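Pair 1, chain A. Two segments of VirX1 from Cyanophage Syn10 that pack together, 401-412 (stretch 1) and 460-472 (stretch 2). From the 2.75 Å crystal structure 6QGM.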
# COMPACT_ATOMS: atom_id res chain seq x y z
N ASP A 401 12.74 -13.24 -5.67
CA ASP A 401 11.90 -12.69 -6.78
C ASP A 401 12.78 -11.97 -7.81
O ASP A 401 12.58 -12.18 -9.02
CB ASP A 401 10.83 -11.73 -6.27
CG ASP A 401 9.53 -12.40 -5.87
OD1 ASP A 401 9.30 -13.54 -6.31
OD2 ASP A 401 8.77 -11.80 -5.12
N PHE A 402 13.71 -11.13 -7.35
CA PHE A 402 14.62 -10.36 -8.24
C PHE A 402 15.43 -11.34 -9.09
O PHE A 402 15.52 -11.16 -10.33
CB PHE A 402 15.51 -9.42 -7.41
CG PHE A 402 16.49 -8.62 -8.24
CD1 PHE A 402 16.14 -8.06 -9.46
CD2 PHE A 402 17.76 -8.40 -7.76
CE1 PHE A 402 17.07 -7.33 -10.19
CE2 PHE A 402 18.69 -7.67 -8.49
CZ PHE A 402 18.35 -7.14 -9.71
N VAL A 403 15.99 -12.37 -8.46
CA VAL A 403 16.81 -13.41 -9.14
C VAL A 403 15.91 -14.14 -10.15
O VAL A 403 16.35 -14.33 -11.28
CB VAL A 403 17.46 -14.37 -8.11
CG1 VAL A 403 18.04 -15.61 -8.74
CG2 VAL A 403 18.53 -13.65 -7.32
N ALA A 404 14.66 -14.47 -9.78
CA ALA A 404 13.70 -15.15 -10.67
C ALA A 404 13.45 -14.31 -11.94
O ALA A 404 13.28 -14.92 -13.01
CB ALA A 404 12.40 -15.43 -9.94
N MET A 405 13.47 -12.97 -11.83
CA MET A 405 13.19 -12.06 -12.97
C MET A 405 14.27 -12.19 -14.05
O MET A 405 13.93 -11.98 -15.22
CB MET A 405 13.09 -10.61 -12.49
CG MET A 405 11.78 -10.30 -11.81
SD MET A 405 11.54 -8.55 -11.48
CE MET A 405 9.93 -8.57 -10.69
N HIS A 406 15.50 -12.53 -13.68
CA HIS A 406 16.64 -12.76 -14.62
C HIS A 406 16.31 -13.89 -15.60
O HIS A 406 16.79 -13.83 -16.75
CB HIS A 406 17.93 -13.13 -13.87
CG HIS A 406 18.48 -12.04 -13.01
ND1 HIS A 406 17.76 -11.46 -11.99
CD2 HIS A 406 19.69 -11.46 -12.98
CE1 HIS A 406 18.50 -10.54 -11.39
NE2 HIS A 406 19.69 -10.53 -11.98
N TYR A 407 15.56 -14.89 -15.15
CA TYR A 407 15.14 -16.07 -15.95
C TYR A 407 13.86 -15.73 -16.72
O TYR A 407 13.79 -15.96 -17.93
CB TYR A 407 14.92 -17.29 -15.05
CG TYR A 407 16.14 -17.81 -14.33
CD1 TYR A 407 17.06 -18.60 -14.99
CD2 TYR A 407 16.36 -17.55 -12.99
CE1 TYR A 407 18.19 -19.10 -14.35
CE2 TYR A 407 17.47 -18.02 -12.33
CZ TYR A 407 18.39 -18.80 -13.01
OH TYR A 407 19.50 -19.30 -12.38
N ALA A 408 12.89 -15.17 -16.00
CA ALA A 408 11.49 -15.01 -16.45
C ALA A 408 11.41 -14.24 -17.77
O ALA A 408 10.54 -14.57 -18.60
CB ALA A 408 10.71 -14.31 -15.36
N TYR A 409 12.28 -13.24 -17.93
CA TYR A 409 12.23 -12.25 -19.04
C TYR A 409 13.23 -12.59 -20.14
O TYR A 409 13.26 -11.86 -21.13
CB TYR A 409 12.44 -10.85 -18.47
CG TYR A 409 11.25 -10.36 -17.69
CD1 TYR A 409 10.09 -9.97 -18.35
CD2 TYR A 409 11.25 -10.32 -16.31
CE1 TYR A 409 8.99 -9.51 -17.67
CE2 TYR A 409 10.14 -9.89 -15.60
CZ TYR A 409 9.00 -9.50 -16.29
OH TYR A 409 7.89 -9.11 -15.61
N SER A 410 14.00 -13.68 -20.00
CA SER A 410 14.95 -14.14 -21.04
C SER A 410 14.20 -14.44 -22.33
O SER A 410 12.98 -14.75 -22.26
CB SER A 410 15.73 -15.33 -20.59
OG SER A 410 16.54 -15.82 -21.66
N MET A 411 14.89 -14.35 -23.47
CA MET A 411 14.35 -14.75 -24.80
C MET A 411 14.61 -16.24 -25.04
O MET A 411 13.99 -16.80 -25.96
CB MET A 411 14.97 -13.93 -25.93
CG MET A 411 14.66 -12.46 -25.79
SD MET A 411 15.16 -11.48 -27.22
CE MET A 411 14.01 -12.09 -28.45
N ARG A 412 15.47 -16.87 -24.23
CA ARG A 412 15.91 -18.27 -24.44
C ARG A 412 14.74 -19.24 -24.30
O ARG A 412 14.04 -19.23 -23.28
CB ARG A 412 17.02 -18.63 -23.45
CG ARG A 412 18.29 -17.83 -23.69
CD ARG A 412 19.44 -18.37 -22.89
NE ARG A 412 19.75 -19.74 -23.29
CZ ARG A 412 20.84 -20.39 -22.96
NH1 ARG A 412 21.77 -19.81 -22.24
NH2 ARG A 412 21.00 -21.63 -23.36
N ASN A 460 15.01 -0.08 -8.70
CA ASN A 460 16.47 -0.13 -8.43
C ASN A 460 17.01 -1.54 -8.70
O ASN A 460 17.05 -2.34 -7.75
CB ASN A 460 16.81 0.35 -7.00
CG ASN A 460 18.28 0.72 -6.77
OD1 ASN A 460 19.19 0.16 -7.40
ND2 ASN A 460 18.52 1.65 -5.85
N GLY A 461 17.43 -1.82 -9.93
CA GLY A 461 18.09 -3.09 -10.28
C GLY A 461 17.36 -3.83 -11.39
O GLY A 461 18.02 -4.29 -12.35
N ILE A 462 16.04 -3.94 -11.25
CA ILE A 462 15.14 -4.52 -12.29
C ILE A 462 15.42 -3.83 -13.63
O ILE A 462 15.45 -4.54 -14.67
CB ILE A 462 13.66 -4.40 -11.87
CG1 ILE A 462 13.32 -5.46 -10.80
CG2 ILE A 462 12.74 -4.53 -13.08
CD1 ILE A 462 12.05 -5.17 -10.03
N SER A 463 15.62 -2.51 -13.62
CA SER A 463 15.81 -1.71 -14.85
C SER A 463 16.98 -2.28 -15.67
O SER A 463 16.81 -2.45 -16.88
CB SER A 463 15.97 -0.25 -14.54
OG SER A 463 14.72 0.31 -14.22
N PHE A 464 18.11 -2.61 -15.03
CA PHE A 464 19.31 -3.11 -15.74
C PHE A 464 19.04 -4.49 -16.37
O PHE A 464 19.54 -4.77 -17.46
CB PHE A 464 20.51 -3.19 -14.80
CG PHE A 464 21.01 -1.86 -14.32
CD1 PHE A 464 21.87 -1.10 -15.09
CD2 PHE A 464 20.60 -1.36 -13.09
CE1 PHE A 464 22.32 0.14 -14.65
CE2 PHE A 464 21.05 -0.13 -12.64
CZ PHE A 464 21.89 0.63 -13.44
N ILE A 465 18.26 -5.31 -15.68
CA ILE A 465 17.97 -6.73 -16.07
C ILE A 465 17.01 -6.75 -17.27
O ILE A 465 17.36 -7.39 -18.28
CB ILE A 465 17.42 -7.51 -14.87
CG1 ILE A 465 18.40 -7.51 -13.69
CG2 ILE A 465 17.06 -8.94 -15.27
CD1 ILE A 465 19.82 -7.88 -14.04
N ILE A 466 15.86 -6.08 -17.18
CA ILE A 466 14.85 -6.06 -18.29
C ILE A 466 15.38 -5.24 -19.49
O ILE A 466 15.06 -5.61 -20.64
CB ILE A 466 13.46 -5.60 -17.82
CG1 ILE A 466 13.43 -4.15 -17.35
CG2 ILE A 466 12.91 -6.55 -16.76
CD1 ILE A 466 12.07 -3.66 -16.93
N ALA A 467 16.20 -4.21 -19.25
CA ALA A 467 16.94 -3.47 -20.30
C ALA A 467 17.83 -4.44 -21.08
O ALA A 467 17.74 -4.45 -22.33
CB ALA A 467 17.75 -2.34 -19.72
N GLY A 468 18.66 -5.22 -20.36
CA GLY A 468 19.62 -6.18 -20.92
C GLY A 468 18.92 -7.30 -21.67
O GLY A 468 19.53 -7.85 -22.61
N HIS A 469 17.70 -7.64 -21.26
CA HIS A 469 16.89 -8.70 -21.92
C HIS A 469 16.18 -8.13 -23.14
O HIS A 469 15.50 -8.90 -23.83
CB HIS A 469 15.91 -9.32 -20.92
CG HIS A 469 16.49 -10.40 -20.07
ND1 HIS A 469 17.41 -11.31 -20.55
CD2 HIS A 469 16.27 -10.75 -18.78
CE1 HIS A 469 17.73 -12.16 -19.59
NE2 HIS A 469 17.04 -11.83 -18.49
N GLY A 470 16.31 -6.82 -23.39
CA GLY A 470 15.85 -6.14 -24.62
C GLY A 470 14.46 -5.55 -24.48
O GLY A 470 13.80 -5.39 -25.50
N LEU A 471 14.04 -5.20 -23.28
CA LEU A 471 12.74 -4.51 -23.04
C LEU A 471 12.97 -3.00 -22.89
O LEU A 471 14.04 -2.60 -22.48
CB LEU A 471 12.08 -5.13 -21.80
CG LEU A 471 11.74 -6.61 -21.89
CD1 LEU A 471 11.64 -7.23 -20.51
CD2 LEU A 471 10.45 -6.82 -22.65
N ARG A 472 11.95 -2.22 -23.24
CA ARG A 472 11.91 -0.73 -23.20
C ARG A 472 10.60 -0.27 -22.56
O ARG A 472 9.59 -0.94 -22.70
CB ARG A 472 11.98 -0.21 -24.64
CG ARG A 472 13.33 -0.45 -25.30
CD ARG A 472 13.32 -0.11 -26.77
NE ARG A 472 12.21 -0.72 -27.47
CZ ARG A 472 12.07 -2.03 -27.68
NH1 ARG A 472 12.98 -2.88 -27.24
NH2 ARG A 472 11.02 -2.49 -28.33

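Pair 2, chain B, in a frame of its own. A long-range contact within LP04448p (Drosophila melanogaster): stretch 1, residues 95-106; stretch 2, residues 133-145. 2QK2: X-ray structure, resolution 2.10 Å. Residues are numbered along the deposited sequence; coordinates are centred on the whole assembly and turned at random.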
# COMPACT_ATOMS: atom_id res chain seq x y z
N TYR B 95 12.36 -0.23 -5.77
CA TYR B 95 11.39 -1.21 -6.27
C TYR B 95 9.95 -0.73 -6.14
O TYR B 95 9.04 -1.26 -6.78
CB TYR B 95 11.54 -2.54 -5.52
CG TYR B 95 12.97 -3.02 -5.40
CD1 TYR B 95 13.64 -2.98 -4.17
CD2 TYR B 95 13.67 -3.50 -6.51
CE1 TYR B 95 14.97 -3.40 -4.06
CE2 TYR B 95 15.00 -3.92 -6.41
CZ TYR B 95 15.64 -3.87 -5.18
OH TYR B 95 16.95 -4.29 -5.06
N ALA B 96 9.75 0.29 -5.30
CA ALA B 96 8.42 0.84 -5.02
C ALA B 96 7.51 1.20 -6.21
O ALA B 96 6.39 0.70 -6.31
CB ALA B 96 8.55 2.05 -4.09
N SER B 97 7.98 2.07 -7.10
CA SER B 97 7.16 2.50 -8.22
C SER B 97 6.55 1.41 -9.10
O SER B 97 5.42 1.55 -9.58
CB SER B 97 7.95 3.47 -9.10
OG SER B 97 8.25 4.64 -8.37
N ALA B 98 7.28 0.32 -9.32
CA ALA B 98 6.76 -0.77 -10.14
C ALA B 98 5.74 -1.61 -9.37
O ALA B 98 4.85 -2.22 -9.97
CB ALA B 98 7.91 -1.64 -10.65
N CYS B 99 5.86 -1.63 -8.05
CA CYS B 99 4.94 -2.40 -7.21
C CYS B 99 3.57 -1.76 -7.01
O CYS B 99 2.55 -2.43 -7.08
CB CYS B 99 5.55 -2.65 -5.83
SG CYS B 99 6.91 -3.83 -5.77
N VAL B 100 3.56 -0.45 -6.74
CA VAL B 100 2.32 0.27 -6.46
C VAL B 100 1.15 0.03 -7.42
O VAL B 100 0.07 -0.36 -7.00
CB VAL B 100 2.60 1.79 -6.30
CG1 VAL B 100 1.28 2.57 -6.21
CG2 VAL B 100 3.43 2.03 -5.04
N PRO B 101 1.36 0.27 -8.73
CA PRO B 101 0.28 0.05 -9.71
C PRO B 101 -0.28 -1.37 -9.69
O PRO B 101 -1.50 -1.57 -9.76
CB PRO B 101 0.96 0.38 -11.04
CG PRO B 101 1.98 1.41 -10.65
CD PRO B 101 2.55 0.84 -9.37
N SER B 102 0.60 -2.36 -9.61
CA SER B 102 0.19 -3.77 -9.60
C SER B 102 -0.64 -4.10 -8.37
O SER B 102 -1.66 -4.79 -8.47
CB SER B 102 1.42 -4.69 -9.62
OG SER B 102 2.25 -4.40 -10.73
N LEU B 103 -0.20 -3.63 -7.21
CA LEU B 103 -0.93 -3.88 -5.98
C LEU B 103 -2.32 -3.25 -6.01
O LEU B 103 -3.31 -3.90 -5.66
CB LEU B 103 -0.13 -3.36 -4.78
CG LEU B 103 1.12 -4.19 -4.45
CD1 LEU B 103 1.99 -3.45 -3.44
CD2 LEU B 103 0.70 -5.55 -3.89
N LEU B 104 -2.40 -1.98 -6.42
CA LEU B 104 -3.69 -1.28 -6.48
C LEU B 104 -4.69 -2.00 -7.38
O LEU B 104 -5.85 -2.19 -7.00
CB LEU B 104 -3.49 0.16 -6.97
CG LEU B 104 -2.76 1.09 -6.00
CD1 LEU B 104 -2.49 2.43 -6.68
CD2 LEU B 104 -3.58 1.28 -4.74
N GLU B 105 -4.25 -2.41 -8.57
CA GLU B 105 -5.13 -3.11 -9.49
C GLU B 105 -5.61 -4.45 -8.95
O GLU B 105 -6.70 -4.92 -9.29
CB GLU B 105 -4.42 -3.32 -10.83
CG GLU B 105 -4.52 -2.13 -11.76
CD GLU B 105 -3.62 -2.25 -12.97
OE1 GLU B 105 -3.49 -3.38 -13.50
OE2 GLU B 105 -3.07 -1.21 -13.41
N LYS B 106 -4.80 -5.07 -8.09
CA LYS B 106 -5.17 -6.35 -7.53
C LYS B 106 -6.29 -6.22 -6.50
O LYS B 106 -6.84 -7.22 -6.04
CB LYS B 106 -3.94 -7.03 -6.92
CG LYS B 106 -4.18 -8.48 -6.52
CD LYS B 106 -4.73 -9.32 -7.69
CE LYS B 106 -5.16 -10.69 -7.21
NZ LYS B 106 -5.77 -11.51 -8.29
N ALA B 133 5.84 10.96 -5.46
CA ALA B 133 6.42 10.00 -6.39
C ALA B 133 5.40 9.05 -7.01
O ALA B 133 5.54 8.65 -8.17
CB ALA B 133 7.52 9.20 -5.69
N GLN B 134 4.37 8.69 -6.25
CA GLN B 134 3.36 7.76 -6.74
C GLN B 134 2.04 8.37 -7.20
O GLN B 134 1.09 7.64 -7.50
CB GLN B 134 3.05 6.73 -5.64
CG GLN B 134 4.27 6.02 -5.09
CD GLN B 134 5.09 5.36 -6.18
OE1 GLN B 134 4.54 4.74 -7.08
NE2 GLN B 134 6.42 5.50 -6.10
N GLN B 135 1.96 9.70 -7.26
CA GLN B 135 0.71 10.35 -7.65
C GLN B 135 0.02 9.87 -8.92
O GLN B 135 -1.20 9.69 -8.94
CB GLN B 135 0.89 11.87 -7.72
CG GLN B 135 2.01 12.33 -8.63
CD GLN B 135 2.13 13.83 -8.66
OE1 GLN B 135 1.34 14.51 -9.32
NE2 GLN B 135 3.11 14.36 -7.94
N GLU B 136 0.78 9.66 -9.99
CA GLU B 136 0.18 9.21 -11.24
C GLU B 136 -0.54 7.87 -11.08
O GLU B 136 -1.69 7.72 -11.51
CB GLU B 136 1.22 9.11 -12.35
CG GLU B 136 1.77 10.45 -12.81
CD GLU B 136 2.71 10.32 -13.99
OE1 GLU B 136 2.29 9.76 -15.04
OE2 GLU B 136 3.87 10.77 -13.88
N SER B 137 0.13 6.90 -10.48
CA SER B 137 -0.46 5.59 -10.27
C SER B 137 -1.69 5.69 -9.38
O SER B 137 -2.75 5.11 -9.68
CB SER B 137 0.56 4.64 -9.64
OG SER B 137 1.68 4.46 -10.49
N ILE B 138 -1.56 6.43 -8.29
CA ILE B 138 -2.65 6.61 -7.34
C ILE B 138 -3.87 7.23 -8.01
O ILE B 138 -4.97 6.68 -7.94
CB ILE B 138 -2.22 7.49 -6.15
CG1 ILE B 138 -1.10 6.79 -5.38
CG2 ILE B 138 -3.41 7.78 -5.24
CD1 ILE B 138 -0.57 7.57 -4.19
N VAL B 139 -3.67 8.37 -8.66
CA VAL B 139 -4.76 9.07 -9.33
C VAL B 139 -5.39 8.21 -10.42
O VAL B 139 -6.61 8.15 -10.55
CB VAL B 139 -4.26 10.42 -9.93
CG1 VAL B 139 -5.35 11.07 -10.77
CG2 VAL B 139 -3.84 11.35 -8.80
N GLU B 140 -4.55 7.53 -11.19
CA GLU B 140 -5.05 6.67 -12.25
C GLU B 140 -5.92 5.57 -11.66
O GLU B 140 -6.95 5.20 -12.22
CB GLU B 140 -3.88 6.05 -13.02
CG GLU B 140 -4.29 5.16 -14.18
CD GLU B 140 -3.09 4.54 -14.88
OE1 GLU B 140 -2.24 5.30 -15.40
OE2 GLU B 140 -3.00 3.29 -14.92
N SER B 141 -5.51 5.04 -10.51
CA SER B 141 -6.26 3.98 -9.86
C SER B 141 -7.63 4.45 -9.35
O SER B 141 -8.58 3.67 -9.33
CB SER B 141 -5.45 3.39 -8.70
OG SER B 141 -6.07 2.23 -8.19
N LEU B 142 -7.73 5.71 -8.94
CA LEU B 142 -9.01 6.24 -8.47
C LEU B 142 -10.01 6.30 -9.62
O LEU B 142 -11.21 6.50 -9.41
CB LEU B 142 -8.83 7.63 -7.86
CG LEU B 142 -8.25 7.67 -6.44
CD1 LEU B 142 -8.03 9.12 -6.01
CD2 LEU B 142 -9.20 6.97 -5.47
N SER B 143 -9.51 6.13 -10.84
CA SER B 143 -10.35 6.14 -12.03
C SER B 143 -10.66 4.72 -12.51
O SER B 143 -11.41 4.54 -13.46
CB SER B 143 -9.67 6.91 -13.17
OG SER B 143 -9.76 8.30 -12.96
N ASN B 144 -10.07 3.72 -11.85
CA ASN B 144 -10.31 2.33 -12.22
C ASN B 144 -11.82 2.12 -12.24
O ASN B 144 -12.53 2.64 -11.38
CB ASN B 144 -9.64 1.40 -11.20
CG ASN B 144 -9.61 -0.05 -11.65
OD1 ASN B 144 -10.65 -0.69 -11.81
ND2 ASN B 144 -8.41 -0.58 -11.85
N LYS B 145 -12.32 1.36 -13.21
CA LYS B 145 -13.76 1.13 -13.31
C LYS B 145 -14.29 0.25 -12.18
O LYS B 145 -15.48 0.26 -11.88
CB LYS B 145 -14.11 0.49 -14.66
CG LYS B 145 -13.91 -1.03 -14.73
CD LYS B 145 -12.59 -1.43 -15.41
CE LYS B 145 -11.37 -0.99 -14.61
NZ LYS B 145 -10.09 -1.39 -15.27
O HOH W 1 4.02 4.04 -9.37
O HOH W 2 7.10 7.08 -9.96
O HOH W 3 -8.18 -3.95 -11.33

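In both pairs two helices run side by side in nearly the same direction, their axes 9.7 Å apart at 11° in pair 1 and 9.4 Å apart at 10° in pair 2; the central 14 residues superpose with an RMSD of 0.6 Å. The nearest backbone positions correspond: A:Phe402–A:Ile462 matches B:Ser97–B:Gln134, A:His406–A:Ile465 matches B:Pro101–B:Ser137, and the next turn brings A:Ser410 near A:His469 and B:Leu104 near B:Ser141, where A:His469 and B:Ser141 coincide but B:Leu104 falls on A:Tyr409. Pair 1 buries 545 Å² between its stretches, pair 2 396 Å².

At the first level pair 1 is apolar. The A:Phe402 ring reaches A:Ile465 (CE1 to CG1, 3.7 Å), and A:Met405 SD lies 3.6 Å from A:Ile462 CG1. The ring also lies against the start of the second helix, where A:Gly461, at the N-cap position, has phi 123° and an ideal CB would come within 3.2 Å of A:Phe402 CZ. Pair 2 puts polar side chains at the positions of A:Phe402 and A:Ile462: B:Gln134 NE2 donates a hydrogen bond to B:Ser97 OG (3.0 Å), while B:Gln134 OE1 rests 3.6 Å from B:Val100 CG2, the residue matching A:Met405. Water 1 ties this level to the next, donating to B:Ser97 O (2.9 Å) and B:Gln134 OE1 (2.5 Å) and accepting from B:Ser137 OG (2.6 Å).

In the middle, A:Ile465 packs over one face of the A:His406 ring, its CG1 4.0 Å from the ring centroid; A:His406 ND1 donates to A:Phe402 O (2.8 Å), a bond within its own helix that helps hold the ring in place. The equivalents in pair 2 are smaller: B:Pro101 CG meets B:Ser137 OG at 3.1 Å, and the CA atoms of these two residues are only 5.6 Å apart.

The last level also differs in bulk. A:His469, covered over 99 Å², donates from NE2 to A:His406 O (2.7 Å) and receives A:Ser410 CA over its ring face, 3.8 Å from the centroid. A:Tyr409 offers a ring face to A:Ile466 (CD2 to CG2, 4.1 Å) and touches A:Leu471 (CD1 to CD1, 3.8 Å). In pair 2 B:Leu104 takes the place of the tyrosine, with CD1 4.2 Å from B:Ile138 CA and CB 3.5 Å from B:Ser141 OG. Aromatic and aliphatic bulk thus packs much of pair 1, whereas pair 2 combines short side chains with a glutamine and bridging water.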